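Local coordinates for protein autolysin E (Staphylococcus aureus, PDB 4PI8) that probably cleaves the glycan strands of cell-wall peptidoglycan as a lysozyme-clan glycosidase, and is captured here as a catalytic mutant with a NAG-NAM disaccharide, at residues Met57-Val63 against Gln91-Asn97; Met65-Asn71 against Arg83-Leu88. The protein carries 1 engineered substitution. All blocks are in the same frame, centred on the assembly; numbering follows the deposited sequence. Where two conformers were deposited one is given.

Interaction 1. Residues Met57-Val63 against Gln91-Asn97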
ATOM      1  N   MET A  57      10.386  -1.178   8.090  1.00 14.74           N
ATOM      2  CA  MET A  57      10.324  -2.569   8.500  1.00 14.64           C
ATOM      3  C   MET A  57       9.960  -3.501   7.354  1.00 13.97           C
ATOM      4  O   MET A  57       8.991  -3.245   6.594  1.00 13.95           O
ATOM      5  CB  MET A  57       9.316  -2.712   9.617  1.00 16.55           C
ATOM      6  CG  MET A  57       9.324  -4.065  10.243  1.00 16.63           C
ATOM      7  SD  MET A  57       7.966  -4.342  11.395  1.00 18.76           S
ATOM      8  CE  MET A  57       6.669  -4.543  10.154  1.00 20.22           C
ATOM      9  N   ASP A  58      10.634  -4.630   7.226  1.00 14.55           N
ATOM     10  CA  ASP A  58      10.400  -5.588   6.189  1.00 14.58           C
ATOM     11  C   ASP A  58       9.004  -6.178   6.373  1.00 15.22           C
ATOM     12  O   ASP A  58       8.695  -6.731   7.448  1.00 17.04           O
ATOM     13  CB  ASP A  58      11.479  -6.671   6.320  1.00 15.75           C
ATOM     14  CG  ASP A  58      11.369  -7.767   5.344  1.00 19.17           C
ATOM     15  OD1 ASP A  58      10.427  -7.920   4.580  1.00 17.45           O
ATOM     16  OD2 ASP A  58      12.347  -8.612   5.285  1.00 24.27           O
ATOM     17  N   ILE A  59       8.119  -5.962   5.394  1.00 12.58           N
ATOM     18  CA  ILE A  59       6.726  -6.464   5.406  1.00 13.04           C
ATOM     19  C   ILE A  59       6.512  -7.701   4.583  1.00 12.87           C
ATOM     20  O   ILE A  59       5.388  -8.122   4.320  1.00 13.56           O
ATOM     21  CB  ILE A  59       5.720  -5.304   5.081  1.00 12.42           C
ATOM     22  CG1 ILE A  59       6.168  -4.547   3.827  1.00 12.57           C
ATOM     23  CG2 ILE A  59       5.584  -4.405   6.283  1.00 13.34           C
ATOM     24  CD1 ILE A  59       5.178  -3.560   3.290  1.00 12.41           C
ATOM     25  N   THR A  60       7.633  -8.341   4.229  1.00 13.46           N
ATOM     26  CA  THR A  60       7.601  -9.612   3.548  1.00 16.02           C
ATOM     27  C   THR A  60       7.691 -10.719   4.538  1.00 17.97           C
ATOM     28  O   THR A  60       7.885 -11.874   3.998  1.00 22.95           O
ATOM     29  CB  THR A  60       8.739  -9.728   2.486  1.00 19.53           C
ATOM     30  OG1 THR A  60       9.986 -10.016   3.164  1.00 21.57           O
ATOM     31  CG2 THR A  60       8.860  -8.521   1.701  1.00 21.23           C
ATOM     32  N   GLU A  61       7.720 -10.414   5.838  1.00 18.73           N
ATOM     33  CA  GLU A  61       7.718 -11.382   6.945  1.00 22.71           C
ATOM     34  C   GLU A  61       6.347 -11.360   7.602  1.00 23.58           C
ATOM     35  O   GLU A  61       5.834 -10.301   8.041  1.00 25.29           O
ATOM     36  CB  GLU A  61       8.750 -11.051   8.000  1.00 27.73           C
ATOM     37  CG  GLU A  61      10.242 -11.031   7.642  1.00 36.21           C
ATOM     38  CD  GLU A  61      10.725 -12.179   6.775  1.00 40.79           C
ATOM     39  OE1 GLU A  61      10.130 -13.285   6.775  1.00 49.50           O
ATOM     40  OE2 GLU A  61      11.743 -11.944   6.076  1.00 52.25           O
ATOM     41  N   LYS A  62       5.833 -12.546   7.784  1.00 16.57           N
ATOM     42  CA  LYS A  62       4.495 -12.782   8.321  1.00 16.39           C
ATOM     43  C   LYS A  62       4.434 -12.536   9.791  1.00 16.61           C
ATOM     44  O   LYS A  62       5.491 -12.482  10.476  1.00 18.55           O
ATOM     45  CB  LYS A  62       4.083 -14.161   8.018  1.00 16.00           C
ATOM     46  CG  LYS A  62       4.059 -14.433   6.518  1.00 16.10           C
ATOM     47  CD  LYS A  62       3.590 -15.831   6.176  1.00 17.05           C
ATOM     48  CE  LYS A  62       4.654 -16.855   6.552  1.00 17.06           C
ATOM     49  NZ  LYS A  62       4.227 -18.212   6.165  1.00 18.51           N
ATOM     50  N   VAL A  63       3.222 -12.346  10.291  1.00 14.43           N
ATOM     51  CA  VAL A  63       3.027 -12.107  11.702  1.00 15.03           C
ATOM     52  C   VAL A  63       2.026 -13.125  12.276  1.00 14.28           C
ATOM     53  O   VAL A  63       1.108 -13.596  11.593  1.00 14.72           O
ATOM     54  CB  VAL A  63       2.601 -10.671  12.061  1.00 15.31           C
ATOM     55  CG1 VAL A  63       3.755  -9.722  11.827  1.00 17.14           C
ATOM     56  CG2 VAL A  63       1.358 -10.271  11.323  1.00 16.15           C
ATOM     57  N   GLN A  91      -1.921 -13.768   3.415  1.00 11.59           N
ATOM     58  CA  GLN A  91      -0.662 -13.772   4.130  1.00 11.28           C
ATOM     59  C   GLN A  91       0.103 -15.066   3.859  1.00 11.69           C
ATOM     60  O   GLN A  91       1.309 -15.008   3.590  1.00 12.45           O
ATOM     61  CB  GLN A  91      -0.853 -13.555   5.651  1.00 11.76           C
ATOM     62  CG  GLN A  91       0.451 -13.828   6.367  1.00 11.98           C
ATOM     63  CD  GLN A  91       0.512 -13.400   7.819  1.00 11.39           C
ATOM     64  OE1 GLN A  91       1.048 -12.349   8.191  1.00 11.78           O
ATOM     65  NE2 GLN A  91       0.077 -14.297   8.701  1.00 13.35           N
ATOM     66  N   GLU A  92      -0.575 -16.206   4.008  1.00 12.75           N
ATOM     67  CA  GLU A  92       0.137 -17.483   3.909  1.00 12.86           C
ATOM     68  C   GLU A  92       0.444 -17.850   2.471  1.00 12.20           C
ATOM     69  O   GLU A  92       1.522 -18.354   2.224  1.00 13.18           O
ATOM     70  CB  GLU A  92      -0.656 -18.597   4.594  1.00 13.45           C
ATOM     71  CG  GLU A  92      -0.938 -18.304   6.103  1.00 14.09           C
ATOM     72  CD  GLU A  92       0.293 -18.002   6.907  1.00 15.26           C
ATOM     73  OE1 GLU A  92       1.363 -18.568   6.616  1.00 18.13           O
ATOM     74  OE2 GLU A  92       0.274 -17.216   7.898  1.00 18.33           O
ATOM     75  N   LYS A  93      -0.462 -17.579   1.546  1.00 11.78           N
ATOM     76  CA  LYS A  93      -0.161 -17.926   0.145  1.00 13.52           C
ATOM     77  C   LYS A  93       1.017 -17.172  -0.401  1.00 13.52           C
ATOM     78  O   LYS A  93       1.874 -17.739  -1.095  1.00 14.42           O
ATOM     79  CB  LYS A  93      -1.362 -17.678  -0.735  1.00 15.75           C
ATOM     80  CG  LYS A  93      -2.487 -18.646  -0.566  1.00 20.35           C
ATOM     81  CD  LYS A  93      -3.846 -18.191  -1.094  1.00 24.24           C
ATOM     82  CE  LYS A  93      -3.865 -17.965  -2.563  1.00 30.26           C
ATOM     83  NZ  LYS A  93      -3.566 -19.236  -3.275  1.00 33.32           N
ATOM     84  N   TYR A  94       1.103 -15.872  -0.072  1.00 12.79           N
ATOM     85  CA  TYR A  94       2.030 -14.967  -0.740  1.00 13.99           C
ATOM     86  C   TYR A  94       3.115 -14.438   0.136  1.00 13.52           C
ATOM     87  O   TYR A  94       3.963 -13.677  -0.349  1.00 14.27           O
ATOM     88  CB  TYR A  94       1.279 -13.825  -1.430  1.00 14.56           C
ATOM     89  CG  TYR A  94       0.334 -14.327  -2.485  1.00 15.77           C
ATOM     90  CD1 TYR A  94       0.813 -15.008  -3.595  1.00 17.94           C
ATOM     91  CD2 TYR A  94      -1.043 -14.172  -2.386  1.00 16.75           C
ATOM     92  CE1 TYR A  94      -0.069 -15.545  -4.542  1.00 20.68           C
ATOM     93  CE2 TYR A  94      -1.874 -14.686  -3.350  1.00 19.47           C
ATOM     94  CZ  TYR A  94      -1.386 -15.381  -4.389  1.00 19.80           C
ATOM     95  OH  TYR A  94      -2.178 -15.915  -5.385  1.00 28.01           O
ATOM     96  N   GLU A  95       3.157 -14.802   1.420  1.00 13.51           N
ATOM     97  CA  GLU A  95       4.160 -14.330   2.355  1.00 13.17           C
ATOM     98  C   GLU A  95       4.130 -12.790   2.407  1.00 12.60           C
ATOM     99  O   GLU A  95       5.089 -12.121   2.094  1.00 13.46           O
ATOM    100  CB  GLU A  95       5.571 -14.901   2.067  1.00 14.88           C
ATOM    101  CG  GLU A  95       6.476 -14.756   3.243  1.00 17.40           C
ATOM    102  CD  GLU A  95       7.882 -15.255   3.005  1.00 21.09           C
ATOM    103  OE1 GLU A  95       8.124 -15.609   1.836  1.00 23.13           O
ATOM    104  OE2 GLU A  95       8.701 -15.198   3.937  1.00 26.04           O
ATOM    105  N   VAL A  96       2.998 -12.297   2.883  1.00 12.64           N
ATOM    106  CA  VAL A  96       2.764 -10.847   2.994  1.00 13.29           C
ATOM    107  C   VAL A  96       2.238 -10.587   4.405  1.00 11.78           C
ATOM    108  O   VAL A  96       1.222 -11.180   4.809  1.00 12.95           O
ATOM    109  CB  VAL A  96       1.737 -10.385   2.010  1.00 12.70           C
ATOM    110  CG1 VAL A  96       1.449  -8.907   2.162  1.00 13.72           C
ATOM    111  CG2 VAL A  96       2.196 -10.594   0.561  1.00 14.78           C
ATOM    112  N   ASN A  97       2.914  -9.722   5.135  1.00 11.38           N
ATOM    113  CA  ASN A  97       2.537  -9.349   6.538  1.00 11.00           C
ATOM    114  C   ASN A  97       1.059  -8.967   6.620  1.00 10.62           C
ATOM    115  O   ASN A  97       0.672  -8.015   5.940  1.00 10.96           O
ATOM    116  CB  ASN A  97       3.486  -8.262   6.982  1.00 11.50           C
ATOM    117  CG  ASN A  97       3.242  -7.756   8.377  1.00 12.31           C
ATOM    118  OD1 ASN A  97       2.101  -7.450   8.758  1.00 12.65           O
ATOM    119  ND2 ASN A  97       4.295  -7.461   9.096  1.00 14.22           N
TER
HETATM  120  O   HOH W   1       7.690 -14.976   6.815  1.00 23.75           O
HETATM  121  O   HOH W   2       3.920 -17.752   3.393  1.00 16.39           O

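Interaction 2. Residues Met65-Asn71 against Arg83-Leu88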
ATOM      1  N   MET A  65      -0.888 -13.769  13.751  1.00 14.92           N
ATOM      2  CA  MET A  65      -2.241 -13.250  13.974  1.00 14.21           C
ATOM      3  C   MET A  65      -3.229 -14.300  13.578  1.00 14.76           C
ATOM      4  O   MET A  65      -3.265 -14.716  12.433  1.00 14.63           O
ATOM      5  CB  MET A  65      -2.494 -11.950  13.151  1.00 14.20           C
ATOM      6  CG  MET A  65      -1.712 -10.764  13.668  1.00 15.71           C
ATOM      7  SD  MET A  65      -2.402  -9.970  15.144  1.00 16.77           S
ATOM      8  CE  MET A  65      -3.773  -9.130  14.360  1.00 16.95           C
ATOM      9  N   SER A  66      -4.070 -14.717  14.499  1.00 13.48           N
ATOM     10  CA  SER A  66      -5.130 -15.645  14.186  1.00 14.10           C
ATOM     11  C   SER A  66      -6.297 -14.990  13.448  1.00 13.18           C
ATOM     12  O   SER A  66      -6.408 -13.737  13.427  1.00 13.83           O
ATOM     13  CB  SER A  66      -5.710 -16.240  15.466  1.00 15.06           C
ATOM     14  OG  SER A  66      -6.361 -15.220  16.210  1.00 15.16           O
ATOM     15  N   GLU A  67      -7.201 -15.785  12.866  1.00 13.18           N
ATOM     16  CA  GLU A  67      -8.397 -15.238  12.205  0.70 14.61           C
ATOM     17  C   GLU A  67      -9.179 -14.359  13.165  1.00 14.16           C
ATOM     18  O   GLU A  67      -9.690 -13.309  12.791  1.00 14.40           O
ATOM     19  CB  GLU A  67      -9.245 -16.373  11.561  0.70 17.27           C
ATOM     20  CG  GLU A  67     -10.596 -15.926  10.944  0.70 18.91           C
ATOM     21  CD  GLU A  67     -11.318 -17.041  10.206  0.70 23.91           C
ATOM     22  OE1 GLU A  67     -12.558 -17.098  10.325  0.70 31.64           O
ATOM     23  OE2 GLU A  67     -10.666 -17.851   9.499  0.70 27.58           O
ATOM     24  N   SER A  68      -9.292 -14.793  14.403  1.00 14.51           N
ATOM     25  CA  SER A  68     -10.054 -14.018  15.386  1.00 16.45           C
ATOM     26  C   SER A  68      -9.392 -12.662  15.650  1.00 15.37           C
ATOM     27  O   SER A  68     -10.090 -11.634  15.684  1.00 15.36           O
ATOM     28  CB  SER A  68     -10.314 -14.763  16.677  0.51 17.65           C
ATOM     29  OG  SER A  68      -9.122 -15.017  17.325  0.51 18.58           O
ATOM     30  N   GLU A  69      -8.069 -12.622  15.744  1.00 14.48           N
ATOM     31  CA  GLU A  69      -7.356 -11.368  15.941  1.00 14.75           C
ATOM     32  C   GLU A  69      -7.489 -10.456  14.730  1.00 14.47           C
ATOM     33  O   GLU A  69      -7.715  -9.218  14.879  1.00 15.02           O
ATOM     34  CB  GLU A  69      -5.920 -11.601  16.238  1.00 15.83           C
ATOM     35  CG  GLU A  69      -5.715 -12.223  17.618  1.00 16.68           C
ATOM     36  CD  GLU A  69      -4.274 -12.589  17.826  1.00 20.73           C
ATOM     37  OE1 GLU A  69      -3.662 -13.363  17.106  1.00 17.64           O
ATOM     38  OE2 GLU A  69      -3.699 -12.089  18.830  1.00 30.36           O
ATOM     39  N   VAL A  70      -7.369 -10.986  13.518  1.00 13.32           N
ATOM     40  CA  VAL A  70      -7.518 -10.149  12.320  1.00 12.73           C
ATOM     41  C   VAL A  70      -8.955  -9.620  12.241  1.00 13.99           C
ATOM     42  O   VAL A  70      -9.163  -8.438  11.922  1.00 14.44           O
ATOM     43  CB  VAL A  70      -7.120 -10.924  11.062  1.00 12.93           C
ATOM     44  CG1 VAL A  70      -7.310 -10.056   9.846  1.00 13.55           C
ATOM     45  CG2 VAL A  70      -5.670 -11.351  11.173  1.00 12.92           C
ATOM     46  N   ASN A  71      -9.931 -10.459  12.556  1.00 13.43           N
ATOM     47  CA  ASN A  71     -11.331  -9.977  12.567  1.00 13.76           C
ATOM     48  C   ASN A  71     -11.559  -8.921  13.612  1.00 14.93           C
ATOM     49  O   ASN A  71     -12.357  -7.994  13.362  1.00 16.26           O
ATOM     50  CB  ASN A  71     -12.309 -11.107  12.659  1.00 14.03           C
ATOM     51  CG  ASN A  71     -12.542 -11.756  11.303  1.00 14.88           C
ATOM     52  OD1 ASN A  71     -12.546 -11.077  10.272  1.00 14.91           O
ATOM     53  ND2 ASN A  71     -12.772 -13.035  11.271  1.00 16.23           N
ATOM     54  N   ARG A  83     -13.738 -10.314   7.172  1.00 12.72           N
ATOM     55  CA  ARG A  83     -12.996 -10.933   6.060  1.00 12.63           C
ATOM     56  C   ARG A  83     -11.558 -11.343   6.499  1.00 11.95           C
ATOM     57  O   ARG A  83     -10.690 -11.614   5.642  1.00 12.50           O
ATOM     58  CB  ARG A  83     -12.919 -10.072   4.802  1.00 12.62           C
ATOM     59  CG  ARG A  83     -14.383  -9.798   4.337  1.00 13.25           C
ATOM     60  CD  ARG A  83     -14.419  -9.213   2.951  1.00 13.44           C
ATOM     61  NE  ARG A  83     -15.785  -8.843   2.583  1.00 13.72           N
ATOM     62  CZ  ARG A  83     -16.638  -9.662   1.998  1.00 14.68           C
ATOM     63  NH1 ARG A  83     -16.313 -10.879   1.687  1.00 16.26           N
ATOM     64  NH2 ARG A  83     -17.894  -9.248   1.815  1.00 16.72           N
ATOM     65  N   GLY A  84     -11.377 -11.511   7.808  1.00 12.51           N
ATOM     66  CA  GLY A  84     -10.045 -11.881   8.311  1.00 13.56           C
ATOM     67  C   GLY A  84      -9.547 -13.225   7.798  1.00 13.00           C
ATOM     68  O   GLY A  84      -8.347 -13.371   7.569  1.00 14.00           O
ATOM     69  N   LYS A  85     -10.437 -14.204   7.584  1.00 13.69           N
ATOM     70  CA  LYS A  85     -10.018 -15.487   7.027  1.00 15.03           C
ATOM     71  C   LYS A  85      -9.266 -15.311   5.741  1.00 14.28           C
ATOM     72  O   LYS A  85      -8.274 -15.992   5.464  1.00 13.47           O
ATOM     73  CB  LYS A  85     -11.266 -16.384   6.776  1.00 19.69           C
ATOM     74  CG  LYS A  85     -11.186 -17.577   5.817  1.00 26.19           C
ATOM     75  CD  LYS A  85     -12.427 -17.964   5.018  1.00 30.72           C
ATOM     76  CE  LYS A  85     -12.313 -19.392   4.490  1.00 30.48           C
ATOM     77  NZ  LYS A  85     -13.495 -20.248   4.759  1.00 34.39           N
ATOM     78  N   VAL A  86      -9.772 -14.409   4.884  1.00 13.53           N
ATOM     79  CA  VAL A  86      -9.212 -14.240   3.568  1.00 14.10           C
ATOM     80  C   VAL A  86      -7.894 -13.418   3.573  1.00 13.03           C
ATOM     81  O   VAL A  86      -6.962 -13.688   2.844  1.00 12.58           O
ATOM     82  CB  VAL A  86     -10.271 -13.657   2.642  1.00 15.71           C
ATOM     83  CG1 VAL A  86      -9.702 -13.416   1.312  1.00 16.71           C
ATOM     84  CG2 VAL A  86     -11.444 -14.657   2.537  1.00 17.06           C
ATOM     85  N   PHE A  87      -7.859 -12.406   4.439  1.00 12.56           N
ATOM     86  CA  PHE A  87      -6.581 -11.715   4.651  1.00 12.36           C
ATOM     87  C   PHE A  87      -5.463 -12.690   5.063  1.00 11.19           C
ATOM     88  O   PHE A  87      -4.323 -12.574   4.638  1.00 11.58           O
ATOM     89  CB  PHE A  87      -6.723 -10.601   5.684  1.00 12.93           C
ATOM     90  CG  PHE A  87      -7.269  -9.302   5.123  1.00 12.19           C
ATOM     91  CD1 PHE A  87      -6.433  -8.412   4.510  1.00 13.41           C
ATOM     92  CD2 PHE A  87      -8.624  -8.995   5.120  1.00 13.35           C
ATOM     93  CE1 PHE A  87      -6.851  -7.177   4.022  1.00 12.84           C
ATOM     94  CE2 PHE A  87      -9.044  -7.790   4.597  1.00 13.39           C
ATOM     95  CZ  PHE A  87      -8.177  -6.866   4.037  1.00 13.82           C
ATOM     96  N   LEU A  88      -5.812 -13.684   5.903  1.00 11.50           N
ATOM     97  CA  LEU A  88      -4.841 -14.686   6.324  1.00 11.85           C
ATOM     98  C   LEU A  88      -4.513 -15.697   5.225  1.00 12.05           C
ATOM     99  O   LEU A  88      -3.350 -16.109   5.114  1.00 11.70           O
ATOM    100  CB  LEU A  88      -5.306 -15.393   7.601  1.00 12.25           C
ATOM    101  CG  LEU A  88      -5.039 -14.498   8.816  1.00 13.56           C
ATOM    102  CD1 LEU A  88      -5.746 -15.095  10.039  1.00 15.60           C
ATOM    103  CD2 LEU A  88      -3.594 -14.243   9.132  1.00 13.52           C
TER
HETATM  104  O   HOH W   3     -13.528 -14.173   8.455  1.00 13.36           O

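Interaction 1. Residues Met57-Val63 against Gln91-Asn97
Met57 makes the first touch: its methyl CE reaches across to ND2 of Asn97 at 3.9 Å, a nitrogen that Tyr212 of helix 200-215 also hydrogen-bonds. Asp58 stays within its own loop, where OD1 accepts the backbone N of Thr60 in an Asx turn and takes the Thr60 hydroxyl besides. Ile59 gives its carbonyl O to the backbone N of Asn97 (3.1 Å), a nearly straight bond at 166°. At Thr60 the carbonyl O rests 3.3 Å from CG of Glu95, just past the end of helix 84-94, with positive phi. The Glu61 O lies 3.3 Å from CB of Asn97, while its carboxylate runs alongside that of Glu95, OE1 of Glu61 3.7 Å from OE2 of Glu95; one water donates to both oxygens and accepts from Lys62 N. The Lys62 chain passes over CG of Gln91, then bends at chi3 (-72°) to bring NZ to OE1 of Glu92, a 2.9 Å salt bridge. Val63 sets CG1 against ND2 of Asn97; its N donates to OE1 of Gln91 (3.0 Å) from above the carbonyl plane, and its O takes NE2 of Gln91 (3.1 Å) in plane. OE1 also receives Val98 N. The loop thus packs on the junction of helices 84-94 and 98-108, where Asn97 is the N-cap, its OD1 accepting Tyr100 N. Bonds at both ends of the Gln91 amide fix its flip state, and the shared water, perhaps aided by the nearby Lys62 charge, should ease the closeness of the two glutamates.

Interaction 2. Residues Met65-Asn71 against Arg83-Leu88
The Asn71 amide and the Glu67 carboxylate are the flat groups that meet the second helix. OD1 of Asn71 accepts from the backbone N of Gly84 at 2.8 Å, the donor standing 32° out of the carbonyl plane. ND2, at the other corner of the amide, donates to a water 3.1 Å away, which also accepts from the backbone N of Lys85. With chi1 at -81°, CG of Asn71 lies beside its own backbone N, placing the amide over the start of helix 84-94. The carboxylate of Glu67, modelled in two conformers and therefore less certain, lies alongside CB of Lys85, both chains heading in one direction; in the conformer modelled here OE2 of Glu67 and NZ of Lys85 are 6.0 Å apart, too far for a salt bridge. The Phe87 ring turns to other company, Leu74, Ile160 and three residues of helix 98-108, and offers Val70 only its CB.

Gly84 brings the helices together: having no side chain, it lets CG1 of Val70 settle 3.6 Å from its CA. The segments' axes approach to 8.5 Å at an angle of 115°. One turn on, Val70 and Leu88 overlap head to tail, CG2 of Val70 to CD1 of Leu88 at 3.9 Å. Leu88 straddles the start of the first helix, with CD1 3.3 Å from the backbone N of Glu67 and CD2 3.4 Å from the carbonyl O of Met65.

In the first turn of helix 84-94, then, OD1 of Asn71 takes the Gly84 N-H, while ND2 and the Lys85 N-H share one water as acceptor. The partial negative charge at OD1 would probably be favoured by the positive end of the helix dipole.

In the fold
Both interactions use helix 84-94. Interaction 2 packs helix 67-74 on its first turns, and interaction 1 lays the preceding loop along its last turn and exit; the two centres are about 14 Å apart, on the same side of the molecule. Only one residue separates Val63 from Met65, so the chain passes directly from one contact to the other. Interaction 1 is the deeper, and helix 156-172, which contributes Phe166 and Tyr171 to the glycan pocket, touches both: Phe172 meets Ile59 and Ile160 meets Phe87. The Ile59 side chain remains about 13 Å from the bound N-acetylmuramic acid, so interaction 1 is structural packing and does not line the pocket.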